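PDB 3DZD: transcriptional regulator (NtrC family) from Aquifex aeolicus, which probably acts as a sigma54-dependent transcriptional activator, coupling a response-regulator receiver domain to an AAA+ ATPase that is captured here with ADP in an inactive state. Local coordinates for residues A[6-11]-A[53-58]; A[42-47]-A[68-73]; A[155-160]-A[296-301]; A[176-181]-A[263-268]; A[198-203]-A[249-254]. All coordinates share one frame; numbering follows the deposited sequence.

Contact 1 (A[6-11]-A[53-58])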
# COMPACT_ATOMS: atom_id res chain seq x y z
N VAL A 6 1.94 2.57 33.16
CA VAL A 6 0.98 2.81 34.23
C VAL A 6 0.95 1.65 35.22
O VAL A 6 0.51 0.55 34.88
CB VAL A 6 -0.43 3.01 33.67
CG1 VAL A 6 -1.38 3.46 34.76
CG2 VAL A 6 -0.41 4.01 32.53
N ASP A 7 1.39 1.89 36.45
CA ASP A 7 1.44 0.84 37.46
C ASP A 7 1.60 1.38 38.88
O ASP A 7 2.20 2.43 39.10
CB ASP A 7 2.56 -0.17 37.16
CG ASP A 7 2.37 -1.51 37.87
OD1 ASP A 7 2.18 -2.54 37.19
OD2 ASP A 7 2.39 -1.55 39.12
N ASP A 8 1.08 0.62 39.84
CA ASP A 8 1.10 1.00 41.25
C ASP A 8 2.46 0.80 41.91
O ASP A 8 2.81 1.51 42.85
CB ASP A 8 0.04 0.19 42.01
CG ASP A 8 -0.12 0.64 43.44
OD1 ASP A 8 -0.77 1.68 43.66
OD2 ASP A 8 0.39 -0.05 44.35
N GLU A 9 3.24 -0.16 41.42
CA GLU A 9 4.47 -0.54 42.10
C GLU A 9 5.75 -0.08 41.41
O GLU A 9 5.91 -0.25 40.20
CB GLU A 9 4.50 -2.05 42.31
CG GLU A 9 3.42 -2.55 43.25
CD GLU A 9 3.49 -4.04 43.49
OE1 GLU A 9 4.33 -4.71 42.84
OE2 GLU A 9 2.71 -4.54 44.32
N GLU A 10 6.66 0.50 42.19
CA GLU A 10 7.95 0.97 41.67
C GLU A 10 8.70 -0.14 40.94
O GLU A 10 9.36 0.10 39.94
CB GLU A 10 8.82 1.52 42.81
CG GLU A 10 8.28 2.79 43.47
CD GLU A 10 8.39 4.02 42.57
OE1 GLU A 10 9.22 4.01 41.64
OE2 GLU A 10 7.65 5.00 42.81
N SER A 11 8.61 -1.36 41.46
CA SER A 11 9.28 -2.50 40.84
C SER A 11 8.91 -2.58 39.36
O SER A 11 9.68 -3.09 38.54
CB SER A 11 8.89 -3.79 41.55
OG SER A 11 7.48 -3.97 41.54
N TRP A 53 -4.90 -3.86 37.45
CA TRP A 53 -5.38 -3.32 38.71
C TRP A 53 -4.69 -2.01 39.07
O TRP A 53 -3.46 -1.91 39.04
CB TRP A 53 -5.21 -4.33 39.85
CG TRP A 53 -5.61 -3.78 41.20
CD1 TRP A 53 -6.83 -3.88 41.80
CD2 TRP A 53 -4.79 -3.01 42.09
NE1 TRP A 53 -6.82 -3.24 43.01
CE2 TRP A 53 -5.58 -2.70 43.22
CE3 TRP A 53 -3.47 -2.57 42.06
CZ2 TRP A 53 -5.09 -1.96 44.29
CZ3 TRP A 53 -2.98 -1.83 43.13
CH2 TRP A 53 -3.79 -1.53 44.23
N MSE A 54 -5.50 -1.02 39.43
CA MSE A 54 -5.00 0.30 39.81
C MSE A 54 -5.81 0.80 41.00
O MSE A 54 -6.97 0.42 41.17
CB MSE A 54 -5.13 1.26 38.62
CG MSE A 54 -4.19 0.94 37.47
SE MSE A 54 -2.32 1.21 37.97
CE MSE A 54 -2.38 3.08 38.53
N PRO A 55 -5.20 1.66 41.83
CA PRO A 55 -5.87 2.17 43.03
C PRO A 55 -7.18 2.89 42.72
O PRO A 55 -8.23 2.48 43.22
CB PRO A 55 -4.85 3.16 43.61
CG PRO A 55 -3.54 2.72 43.07
CD PRO A 55 -3.83 2.18 41.70
N ASP A 56 -7.12 3.93 41.90
CA ASP A 56 -8.27 4.81 41.67
C ASP A 56 -9.15 4.45 40.47
O ASP A 56 -9.60 5.33 39.73
CB ASP A 56 -7.82 6.28 41.57
CG ASP A 56 -6.62 6.46 40.64
OD1 ASP A 56 -6.23 5.50 39.95
OD2 ASP A 56 -6.07 7.58 40.59
N GLY A 57 -9.42 3.16 40.28
CA GLY A 57 -10.29 2.72 39.20
C GLY A 57 -10.00 1.34 38.66
O GLY A 57 -9.01 0.71 39.02
N ASP A 58 -10.88 0.86 37.78
CA ASP A 58 -10.71 -0.44 37.16
C ASP A 58 -9.74 -0.36 35.98
O ASP A 58 -10.09 0.17 34.92
CB ASP A 58 -12.06 -0.98 36.71
CG ASP A 58 -12.03 -2.47 36.40
OD1 ASP A 58 -10.93 -3.06 36.47
OD2 ASP A 58 -13.10 -3.03 36.09

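Contact 2 (A[42-47]-A[68-73])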
# COMPACT_ATOMS: atom_id res chain seq x y z
N GLU A 42 -2.46 14.91 27.25
CA GLU A 42 -1.42 15.91 27.09
C GLU A 42 -0.47 15.55 25.94
O GLU A 42 -0.04 16.43 25.18
CB GLU A 42 -0.64 16.00 28.41
CG GLU A 42 0.37 17.13 28.51
CD GLU A 42 1.12 17.11 29.83
OE1 GLU A 42 1.57 16.03 30.25
OE2 GLU A 42 1.24 18.19 30.46
N LEU A 43 -0.16 14.27 25.82
CA LEU A 43 0.85 13.82 24.88
C LEU A 43 0.52 12.43 24.33
O LEU A 43 -0.08 11.60 25.02
CB LEU A 43 2.23 13.85 25.55
CG LEU A 43 3.37 12.97 25.02
CD1 LEU A 43 3.80 13.40 23.62
CD2 LEU A 43 4.54 13.03 25.99
N PHE A 44 0.89 12.18 23.08
CA PHE A 44 0.57 10.91 22.45
C PHE A 44 1.65 9.84 22.67
O PHE A 44 2.80 10.02 22.28
CB PHE A 44 0.31 11.07 20.96
CG PHE A 44 0.06 9.77 20.26
CD1 PHE A 44 -1.14 9.10 20.42
CD2 PHE A 44 1.04 9.19 19.47
CE1 PHE A 44 -1.37 7.91 19.80
CE2 PHE A 44 0.81 7.98 18.84
CZ PHE A 44 -0.40 7.34 19.01
N PHE A 45 1.25 8.74 23.30
CA PHE A 45 2.13 7.57 23.44
C PHE A 45 1.66 6.49 22.48
O PHE A 45 0.54 6.01 22.61
CB PHE A 45 2.08 7.02 24.86
CG PHE A 45 2.53 7.99 25.91
CD1 PHE A 45 3.88 8.15 26.20
CD2 PHE A 45 1.60 8.74 26.62
CE1 PHE A 45 4.29 9.04 27.17
CE2 PHE A 45 2.01 9.63 27.60
CZ PHE A 45 3.36 9.78 27.87
N PRO A 46 2.51 6.12 21.52
CA PRO A 46 2.20 5.01 20.60
C PRO A 46 1.88 3.74 21.38
O PRO A 46 0.98 2.98 21.01
CB PRO A 46 3.49 4.82 19.81
CG PRO A 46 4.20 6.12 19.91
CD PRO A 46 3.82 6.72 21.23
N VAL A 47 2.62 3.50 22.46
CA VAL A 47 2.45 2.29 23.25
C VAL A 47 2.20 2.61 24.72
O VAL A 47 2.93 3.40 25.33
CB VAL A 47 3.68 1.37 23.14
CG1 VAL A 47 3.56 0.21 24.11
CG2 VAL A 47 3.86 0.89 21.70
N GLU A 68 -10.81 6.14 23.87
CA GLU A 68 -11.55 7.37 23.62
C GLU A 68 -10.63 8.55 23.28
O GLU A 68 -10.90 9.30 22.35
CB GLU A 68 -12.40 7.72 24.83
CG GLU A 68 -13.40 8.83 24.57
CD GLU A 68 -14.37 8.46 23.46
OE1 GLU A 68 -14.97 7.36 23.54
OE2 GLU A 68 -14.53 9.26 22.52
N ASN A 69 -9.55 8.69 24.04
CA ASN A 69 -8.71 9.88 23.95
C ASN A 69 -7.34 9.65 23.32
O ASN A 69 -6.52 10.57 23.25
CB ASN A 69 -8.57 10.50 25.34
CG ASN A 69 -9.88 10.51 26.11
OD1 ASN A 69 -10.96 10.44 25.52
ND2 ASN A 69 -9.78 10.60 27.43
N SER A 70 -7.08 8.43 22.87
CA SER A 70 -5.81 8.10 22.20
C SER A 70 -5.97 6.81 21.39
O SER A 70 -5.28 5.83 21.64
CB SER A 70 -4.69 7.96 23.23
OG SER A 70 -3.43 8.26 22.66
N PRO A 71 -6.87 6.84 20.39
CA PRO A 71 -7.34 5.66 19.65
C PRO A 71 -6.22 4.91 18.94
O PRO A 71 -6.37 3.72 18.66
CB PRO A 71 -8.29 6.27 18.61
CG PRO A 71 -8.61 7.63 19.11
CD PRO A 71 -7.39 8.09 19.82
N ASP A 72 -5.13 5.61 18.63
CA ASP A 72 -4.01 4.99 17.93
C ASP A 72 -3.03 4.29 18.88
O ASP A 72 -2.17 3.53 18.44
CB ASP A 72 -3.28 6.03 17.08
CG ASP A 72 -4.13 6.55 15.93
OD1 ASP A 72 -4.54 5.75 15.07
OD2 ASP A 72 -4.38 7.78 15.90
N SER A 73 -3.15 4.55 20.18
CA SER A 73 -2.28 3.89 21.14
C SER A 73 -2.51 2.38 21.15
O SER A 73 -3.65 1.91 21.15
CB SER A 73 -2.49 4.44 22.54
OG SER A 73 -1.88 5.71 22.67
O HOH W 1 -1.32 9.11 24.20

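Contact 3 (A[155-160]-A[296-301])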
# COMPACT_ATOMS: atom_id res chain seq x y z
N VAL A 155 -16.42 -12.96 -11.53
CA VAL A 155 -17.18 -12.04 -12.35
C VAL A 155 -16.42 -11.76 -13.63
O VAL A 155 -15.22 -11.50 -13.60
CB VAL A 155 -17.42 -10.70 -11.62
CG1 VAL A 155 -18.22 -9.75 -12.48
CG2 VAL A 155 -18.14 -10.94 -10.30
N LEU A 156 -17.11 -11.84 -14.76
CA LEU A 156 -16.54 -11.49 -16.04
C LEU A 156 -17.12 -10.16 -16.49
O LEU A 156 -18.33 -10.02 -16.61
CB LEU A 156 -16.84 -12.57 -17.09
CG LEU A 156 -16.39 -12.24 -18.52
CD1 LEU A 156 -14.87 -12.27 -18.62
CD2 LEU A 156 -17.02 -13.18 -19.55
N ILE A 157 -16.26 -9.18 -16.72
CA ILE A 157 -16.68 -7.87 -17.18
C ILE A 157 -16.38 -7.72 -18.67
O ILE A 157 -15.22 -7.70 -19.06
CB ILE A 157 -15.96 -6.75 -16.41
CG1 ILE A 157 -16.13 -6.96 -14.90
CG2 ILE A 157 -16.47 -5.39 -16.84
CD1 ILE A 157 -15.32 -6.01 -14.06
N THR A 158 -17.42 -7.63 -19.49
CA THR A 158 -17.26 -7.44 -20.93
C THR A 158 -17.46 -5.97 -21.32
O THR A 158 -18.29 -5.26 -20.77
CB THR A 158 -18.24 -8.31 -21.76
OG1 THR A 158 -18.07 -9.69 -21.41
CG2 THR A 158 -17.97 -8.15 -23.27
N GLY A 159 -16.67 -5.51 -22.27
CA GLY A 159 -16.76 -4.13 -22.68
C GLY A 159 -15.62 -3.79 -23.61
O GLY A 159 -14.60 -4.48 -23.60
N GLU A 160 -15.79 -2.74 -24.40
CA GLU A 160 -14.74 -2.27 -25.28
C GLU A 160 -13.59 -1.68 -24.47
O GLU A 160 -13.71 -1.48 -23.25
CB GLU A 160 -15.28 -1.22 -26.24
CG GLU A 160 -16.25 -1.77 -27.27
CD GLU A 160 -16.63 -0.73 -28.32
OE1 GLU A 160 -16.26 0.46 -28.14
OE2 GLU A 160 -17.29 -1.11 -29.32
N ILE A 296 -21.07 -8.74 -16.15
CA ILE A 296 -21.47 -7.36 -16.25
C ILE A 296 -21.01 -6.89 -17.61
O ILE A 296 -19.88 -7.18 -18.02
CB ILE A 296 -20.79 -6.48 -15.19
CG1 ILE A 296 -21.15 -6.94 -13.78
CG2 ILE A 296 -21.14 -5.01 -15.40
CD1 ILE A 296 -20.29 -6.33 -12.70
N TYR A 297 -21.88 -6.17 -18.30
CA TYR A 297 -21.56 -5.58 -19.59
C TYR A 297 -21.47 -4.06 -19.45
O TYR A 297 -22.44 -3.43 -19.04
CB TYR A 297 -22.62 -5.94 -20.62
CG TYR A 297 -22.42 -5.25 -21.94
CD1 TYR A 297 -21.42 -5.66 -22.81
CD2 TYR A 297 -23.20 -4.17 -22.31
CE1 TYR A 297 -21.22 -5.02 -24.01
CE2 TYR A 297 -23.02 -3.53 -23.50
CZ TYR A 297 -22.03 -3.96 -24.36
OH TYR A 297 -21.82 -3.32 -25.56
N LEU A 298 -20.32 -3.49 -19.76
CA LEU A 298 -20.18 -2.03 -19.81
C LEU A 298 -20.35 -1.54 -21.23
O LEU A 298 -19.58 -1.91 -22.11
CB LEU A 298 -18.79 -1.59 -19.32
CG LEU A 298 -18.35 -2.05 -17.94
CD1 LEU A 298 -17.05 -1.37 -17.52
CD2 LEU A 298 -19.46 -1.79 -16.93
N PRO A 299 -21.35 -0.69 -21.47
CA PRO A 299 -21.61 -0.14 -22.81
C PRO A 299 -20.51 0.82 -23.28
O PRO A 299 -19.89 1.46 -22.44
CB PRO A 299 -22.91 0.64 -22.63
CG PRO A 299 -23.30 0.52 -21.20
CD PRO A 299 -22.19 -0.07 -20.43
N PRO A 300 -20.30 0.95 -24.60
CA PRO A 300 -19.38 1.97 -25.10
C PRO A 300 -19.82 3.35 -24.66
O PRO A 300 -21.00 3.58 -24.35
CB PRO A 300 -19.50 1.85 -26.62
CG PRO A 300 -20.11 0.51 -26.87
CD PRO A 300 -20.96 0.21 -25.69
N LEU A 301 -18.86 4.26 -24.61
CA LEU A 301 -19.13 5.63 -24.21
C LEU A 301 -20.21 6.28 -25.08
O LEU A 301 -21.07 7.00 -24.57
CB LEU A 301 -17.83 6.44 -24.24
CG LEU A 301 -17.93 7.95 -24.01
CD1 LEU A 301 -18.69 8.27 -22.74
CD2 LEU A 301 -16.52 8.56 -23.98
O HOH W 2 -18.45 -1.62 -24.45

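Contact 4 (A[176-181]-A[263-268])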
# COMPACT_ATOMS: atom_id res chain seq x y z
N SER A 176 -17.03 -5.99 -1.62
CA SER A 176 -16.96 -7.39 -1.20
C SER A 176 -16.57 -7.48 0.28
O SER A 176 -17.02 -8.38 1.00
CB SER A 176 -15.96 -8.18 -2.05
OG SER A 176 -14.64 -8.05 -1.57
N GLY A 177 -15.72 -6.56 0.72
CA GLY A 177 -15.29 -6.52 2.10
C GLY A 177 -14.02 -7.29 2.38
O GLY A 177 -13.51 -7.27 3.50
N ARG A 178 -13.50 -7.97 1.36
CA ARG A 178 -12.31 -8.80 1.52
C ARG A 178 -11.11 -7.94 1.93
O ARG A 178 -10.90 -6.86 1.39
CB ARG A 178 -12.04 -9.61 0.25
CG ARG A 178 -13.12 -10.69 0.00
CD ARG A 178 -13.00 -11.39 -1.34
NE ARG A 178 -11.83 -12.27 -1.43
CZ ARG A 178 -11.82 -13.53 -1.01
NH1 ARG A 178 -12.90 -14.06 -0.46
NH2 ARG A 178 -10.72 -14.26 -1.13
N LYS A 179 -10.33 -8.44 2.89
CA LYS A 179 -9.26 -7.64 3.50
C LYS A 179 -7.95 -7.69 2.72
O LYS A 179 -7.09 -6.81 2.86
CB LYS A 179 -9.01 -8.09 4.95
CG LYS A 179 -10.08 -7.62 5.93
CD LYS A 179 -10.17 -6.10 5.94
CE LYS A 179 -8.81 -5.46 6.23
NZ LYS A 179 -8.84 -3.97 6.12
N GLY A 180 -7.79 -8.73 1.91
CA GLY A 180 -6.59 -8.87 1.10
C GLY A 180 -6.50 -7.81 0.02
O GLY A 180 -7.38 -6.97 -0.13
N ALA A 181 -5.42 -7.86 -0.76
CA ALA A 181 -5.10 -6.82 -1.73
C ALA A 181 -5.85 -6.98 -3.05
O ALA A 181 -6.37 -8.06 -3.36
CB ALA A 181 -3.60 -6.78 -1.98
N ASP A 263 -6.66 -18.08 -1.57
CA ASP A 263 -8.06 -17.76 -1.39
C ASP A 263 -8.29 -16.44 -2.10
O ASP A 263 -8.07 -15.38 -1.54
CB ASP A 263 -8.38 -17.67 0.10
CG ASP A 263 -9.73 -17.05 0.37
OD1 ASP A 263 -10.75 -17.53 -0.18
OD2 ASP A 263 -9.77 -16.08 1.15
N ILE A 264 -8.70 -16.51 -3.36
CA ILE A 264 -8.88 -15.32 -4.16
C ILE A 264 -10.27 -15.25 -4.74
O ILE A 264 -10.86 -16.26 -5.10
CB ILE A 264 -7.88 -15.28 -5.32
CG1 ILE A 264 -7.92 -16.59 -6.09
CG2 ILE A 264 -6.47 -15.01 -4.81
CD1 ILE A 264 -6.65 -16.88 -6.86
N ARG A 265 -10.80 -14.04 -4.82
CA ARG A 265 -11.98 -13.77 -5.62
C ARG A 265 -11.48 -13.30 -6.98
O ARG A 265 -10.72 -12.34 -7.07
CB ARG A 265 -12.83 -12.69 -4.96
CG ARG A 265 -14.29 -12.76 -5.32
CD ARG A 265 -14.58 -12.01 -6.63
NE ARG A 265 -16.00 -12.13 -6.96
CZ ARG A 265 -16.96 -11.43 -6.36
NH1 ARG A 265 -16.65 -10.57 -5.40
NH2 ARG A 265 -18.22 -11.61 -6.72
N VAL A 266 -11.89 -14.00 -8.02
CA VAL A 266 -11.39 -13.73 -9.36
C VAL A 266 -12.33 -12.83 -10.15
O VAL A 266 -13.51 -13.15 -10.33
CB VAL A 266 -11.20 -15.03 -10.15
CG1 VAL A 266 -10.73 -14.73 -11.56
CG2 VAL A 266 -10.22 -15.94 -9.42
N ILE A 267 -11.79 -11.71 -10.61
CA ILE A 267 -12.54 -10.83 -11.51
C ILE A 267 -11.78 -10.74 -12.82
O ILE A 267 -10.57 -10.51 -12.82
CB ILE A 267 -12.75 -9.42 -10.93
CG1 ILE A 267 -13.46 -9.50 -9.58
CG2 ILE A 267 -13.54 -8.56 -11.92
CD1 ILE A 267 -13.76 -8.14 -8.95
N SER A 268 -12.50 -10.92 -13.92
CA SER A 268 -11.88 -10.93 -15.24
C SER A 268 -12.54 -9.90 -16.12
O SER A 268 -13.68 -9.51 -15.90
CB SER A 268 -12.05 -12.30 -15.88
OG SER A 268 -11.43 -13.28 -15.08

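Contact 5 (A[198-203]-A[249-254])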
# COMPACT_ATOMS: atom_id res chain seq x y z
N GLU A 198 4.23 -14.21 -14.04
CA GLU A 198 3.59 -13.15 -13.26
C GLU A 198 2.57 -13.74 -12.30
O GLU A 198 2.40 -13.26 -11.19
CB GLU A 198 2.90 -12.16 -14.20
CG GLU A 198 3.85 -11.22 -14.88
CD GLU A 198 4.44 -10.22 -13.91
OE1 GLU A 198 3.68 -9.35 -13.44
OE2 GLU A 198 5.65 -10.31 -13.62
N LEU A 199 1.89 -14.79 -12.76
CA LEU A 199 0.83 -15.41 -11.98
C LEU A 199 1.38 -16.34 -10.91
O LEU A 199 0.98 -16.27 -9.74
CB LEU A 199 -0.10 -16.22 -12.90
CG LEU A 199 -1.29 -15.52 -13.56
CD1 LEU A 199 -2.12 -16.53 -14.35
CD2 LEU A 199 -2.15 -14.84 -12.51
N PHE A 200 2.29 -17.23 -11.31
CA PHE A 200 2.75 -18.32 -10.46
C PHE A 200 4.01 -18.00 -9.67
O PHE A 200 4.36 -18.70 -8.73
CB PHE A 200 2.94 -19.59 -11.28
CG PHE A 200 1.66 -20.13 -11.84
CD1 PHE A 200 0.88 -20.99 -11.08
CD2 PHE A 200 1.23 -19.78 -13.10
CE1 PHE A 200 -0.31 -21.49 -11.59
CE2 PHE A 200 0.05 -20.27 -13.61
CZ PHE A 200 -0.72 -21.13 -12.85
N GLY A 201 4.70 -16.93 -10.06
CA GLY A 201 5.95 -16.60 -9.41
C GLY A 201 7.00 -17.66 -9.71
O GLY A 201 6.69 -18.73 -10.25
N HIS A 202 8.24 -17.36 -9.35
CA HIS A 202 9.33 -18.29 -9.58
C HIS A 202 10.19 -18.41 -8.33
O HIS A 202 10.16 -17.54 -7.46
CB HIS A 202 10.18 -17.85 -10.77
CG HIS A 202 10.57 -16.41 -10.73
ND1 HIS A 202 11.76 -15.97 -10.18
CD2 HIS A 202 9.93 -15.30 -11.17
CE1 HIS A 202 11.83 -14.66 -10.29
NE2 HIS A 202 10.73 -14.22 -10.89
N GLU A 203 10.95 -19.49 -8.25
CA GLU A 203 11.75 -19.74 -7.06
C GLU A 203 12.88 -20.71 -7.37
O GLU A 203 12.63 -21.86 -7.71
CB GLU A 203 10.86 -20.27 -5.94
CG GLU A 203 11.58 -21.00 -4.84
CD GLU A 203 11.53 -22.50 -5.02
OE1 GLU A 203 10.62 -22.97 -5.73
OE2 GLU A 203 12.39 -23.20 -4.45
N GLY A 249 -7.77 -24.96 -5.93
CA GLY A 249 -7.54 -23.95 -4.91
C GLY A 249 -6.11 -23.95 -4.41
O GLY A 249 -5.81 -23.33 -3.39
N SER A 250 -5.23 -24.65 -5.11
CA SER A 250 -3.80 -24.58 -4.81
C SER A 250 -2.97 -24.49 -6.10
O SER A 250 -3.50 -24.67 -7.20
CB SER A 250 -3.35 -25.76 -3.95
OG SER A 250 -3.52 -26.99 -4.63
N PHE A 251 -1.69 -24.21 -5.95
CA PHE A 251 -0.78 -24.21 -7.09
C PHE A 251 0.67 -24.33 -6.62
O PHE A 251 0.94 -24.43 -5.43
CB PHE A 251 -0.95 -22.93 -7.92
CG PHE A 251 -0.32 -21.72 -7.29
CD1 PHE A 251 0.98 -21.37 -7.58
CD2 PHE A 251 -1.04 -20.95 -6.40
CE1 PHE A 251 1.57 -20.27 -7.00
CE2 PHE A 251 -0.46 -19.84 -5.81
CZ PHE A 251 0.84 -19.49 -6.11
N THR A 252 1.59 -24.31 -7.57
CA THR A 252 3.01 -24.33 -7.25
C THR A 252 3.71 -23.27 -8.08
O THR A 252 3.21 -22.87 -9.13
CB THR A 252 3.61 -25.71 -7.53
OG1 THR A 252 3.36 -26.07 -8.89
CG2 THR A 252 2.98 -26.75 -6.62
N ARG A 253 4.86 -22.80 -7.60
CA ARG A 253 5.61 -21.81 -8.36
C ARG A 253 6.28 -22.45 -9.57
O ARG A 253 6.27 -23.68 -9.73
CB ARG A 253 6.66 -21.14 -7.48
CG ARG A 253 6.06 -20.30 -6.36
CD ARG A 253 7.13 -19.45 -5.71
NE ARG A 253 6.60 -18.51 -4.73
CZ ARG A 253 6.47 -18.78 -3.43
NH1 ARG A 253 6.81 -19.98 -2.96
NH2 ARG A 253 5.99 -17.86 -2.61
N LEU A 254 6.84 -21.62 -10.44
CA LEU A 254 7.68 -22.11 -11.52
C LEU A 254 9.01 -22.55 -10.92
O LEU A 254 9.77 -21.73 -10.41
CB LEU A 254 7.91 -21.04 -12.58
CG LEU A 254 6.70 -20.50 -13.35
CD1 LEU A 254 7.15 -19.59 -14.49
CD2 LEU A 254 5.80 -21.63 -13.86

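Contact 1 (A[6-11]-A[53-58])
The indole of Trp53 has Pro55 N 4.2 Å above one face, offset toward the rim, while the carboxylate of Asp8 comes up at its edge. There Asp8 CG lies 3.8 Å from Trp53 CZ3, near the ring plane, and the carboxylate stands 76° to the indole. Both side chains place CG anti to the backbone N and run alongside each other in the same direction, so the short aspartate reaches the six-membered end of the longer ring. Its OD1 turns instead to the pyrrolidine, with Asp8 OD1 a tight 3.0 Å from Pro55 CG.

The two segments lie at the ends of strands 2-6 and 47-51 of a CheY-like receiver domain, where the chain leaves the sheet and such domains gather their acidic residues. Asp7 OD1 lies close to Asp51 OD2, a like-charge pair that would probably raise the proton affinity of one partner or favour a cation. Asp7 OD2 uses its anti lone pair to accept from Glu9 N at 2.8 Å and 176°, an Asx turn just ahead of helix 10-22.

On the buried side of the contact lies the selenomethionine at Met54, whose chain is bent at both chi2 and chi3. That curl sets Met54 SE 3.8 Å from Asp7 CA, and the Met54 and Val6 side chains cross at about a right angle, with Met54 CE 3.9 Å from Val6 CG1.

Contact 2 (A[42-47]-A[68-73])
Phe44, Ser73 and Asp72 bury the most surface here. The Phe44 side chain, with CG anti to the backbone N (chi1 177°), brings one side of its ring to the turn opposite. Ser70 OG sits at the ring edge, 3.3 Å from Phe44 CD1. Further along, Phe44 CZ is 3.7 Å from Asp72 CB, the two side chains crossing at about a right angle. Ser73 makes the direct polar link: Ser73 OG donates to Phe45 O, approaching nearly along the C=O axis, at a very short 2.4 Å. Next to it, Ser73 CA makes a CA-H...O contact of 3.4 Å with Pro46 O.

Residues 70-73 form a type I beta turn after helix 62-69, and the two segments lead into strands 47-51 and 74-79, neighbours in the parallel sheet of the receiver domain. Pro46 already shares a backbone hydrogen bond with Val74. A water bridges the two segments, accepting from Phe45 N at 2.7 Å, donating to Leu43 O, and hydrogen-bonding Ser70 OG.

Phe44 also packs on Tyr119 of helix 105-119 and on Gln258 of the second subunit. An alanine here would remove the whole ring, and would probably loosen the turn at Ser70 and Asp72 together with this packing on the second subunit. Asp72 has long, weak ion pairs with Lys215 and Arg253 of that subunit.

Contact 3 (A[155-160]-A[296-301])
Val155 starts the contact with a methyl pair, its CG1 lying 4.0 Å from Ile296 CD1. Leu156 then supplies its carbonyl: Ile296 N donates to Leu156 O at 3.1 Å. Ile157 bridges Ile296 in parallel register, with both side chains on one face of the sheet; its CG2, anti to the backbone N, rests 4.0 Å from Leu298 CG. Thr158 pairs with Tyr297 on the other face and bonds twice through its backbone. Thr158 N donates to Ile296 O at 2.9 Å, and Leu298 N donates to Thr158 O, nearly along the C=O axis, at 2.9 Å and 165°.

At Gly159 a beta carbon would come within 3.2 Å of Leu298 O, so the close approach favours a residue without one. From here direct pairing gives way to a water, which accepts from Glu160 N and donates to Leu298 O. The Glu160 carboxylate passes Pro300, OE1 at 3.8 Å from Pro300 CB, and is gripped by Asn346 and Arg302.

Gly159 and Glu160 open the Walker A sequence of the P-loop, and the Leu298 side chain is about 6 Å from the bound ADP. Strand 265-270 flanks strand 155-158 across from 294-297, while helices 136-149 and 165-176 pack against Ile296 and Leu298.

Contact 4 (A[176-181]-A[263-268])
An ST turn ends the helix that follows the P-loop of this AAA+ domain, and the contact joins it to the approach of strand 265-270. Ser176 OG accepts from Arg178 N at 3.1 Å and 170°, while also hydrogen-bonding His173 O in the helix. Gly177, at positive phi, takes the chain out of the helix.

Arg178 then reaches across, its chain bent at chi3 (70°). Its NH2 forms a salt bridge with Asp263 OD2 at 3.1 Å, although the hydrogen bond within it is weak, its N-H...O angle being only 128°. Asp263 O lies at the edge of the guanidinium, in its plane, 2.9 Å from Arg178 NH2. Over one face sits the aliphatic base of Arg265, with Arg265 CB 3.7 Å from Arg178 NE; that NE is itself bonded to Gly224 O.

Arg265 turns its own guanidinium away through a bend at chi2, leaving Arg265 NH1 6.5 Å from Arg178 NE. Its nitrogens instead bond to the carbonyls of Ala153, Ile148 and Ala149, the last two at the end of helix 136-149, whose dipole would probably favour the buried charge. Asp263, shared between Arg178 and Lys152, likely stays ionised and offsets part of this concentration of positive groups.

Contact 5 (A[198-203]-A[249-254])
Phe200 and Phe251 form an offset edge-to-face pair, the edge of Phe200 directed to the face of Phe251, with ring centroids 5.7 Å apart and planes at 72°. The nearest atoms are Phe200 CD1 and Phe251 CD1, at 3.5 Å. Torsions set this up from both sides: Phe200 has CG anti to its carbonyl carbon, whereas Phe251 takes the crowded position between backbone N and carbonyl carbon (chi1 76°). Phe251 CE1 thereby comes to 3.6 Å from Phe200 O. Phe200 also takes part in a cation-pi interaction with Lys241 and packs on Leu218 and Val245. An alanine here would remove the edge that meets Phe251 and the ring that faces Lys241, and would probably loosen the hold of the 249-254 segment on the helix end.

Helix 195-200 leads here into the GAFTGA loop, the sequence signature of sigma54 activators, and Gly201, at positive phi, starts that departure; the contact therefore lies at the base of the loop. Here the backbones meet in a single bridge between His202 and Leu254. Leu254 N donates to Gly201 O at 2.9 Å and 171°. In return, Glu203 N makes a weak bond of 3.3 Å to Leu254 O. Leu254 CB rests 3.5 Å from Gly201 O.

Arg253, extended from CG to NE, runs from the carbonyl of Phe200 toward Glu203. Its CG packs 3.3 Å from Phe200 O and its CD 3.8 Å from Glu203 CB, while the guanidinium goes on to a salt bridge with Glu219.

How the contacts relate
From the N terminus, contacts 1 and 2 cross: segment 42-47 precedes the closing segment of contact 1, and 68-73 follows it. With centres 19 Å apart and no touch, they lie at opposite ends of the receiver sheet, contact 1 where strands 2-6 and 47-51 finish, contact 2 where 47-51 and 74-79 begin. After the linker, contact 3 closes the widest loop, pairing strands 155-158 and 294-297 of the ATPase core. Contact 4 falls within that loop, and contact 5 within the loop of contact 4. Contacts 3 and 4 touch through adjacent strands, Ile157 N lying 2.7 Å from Ser268 O. Between subunits, Asp72 of contact 2 has a long, weak ion pair with Arg253 of contact 5 in the other copy.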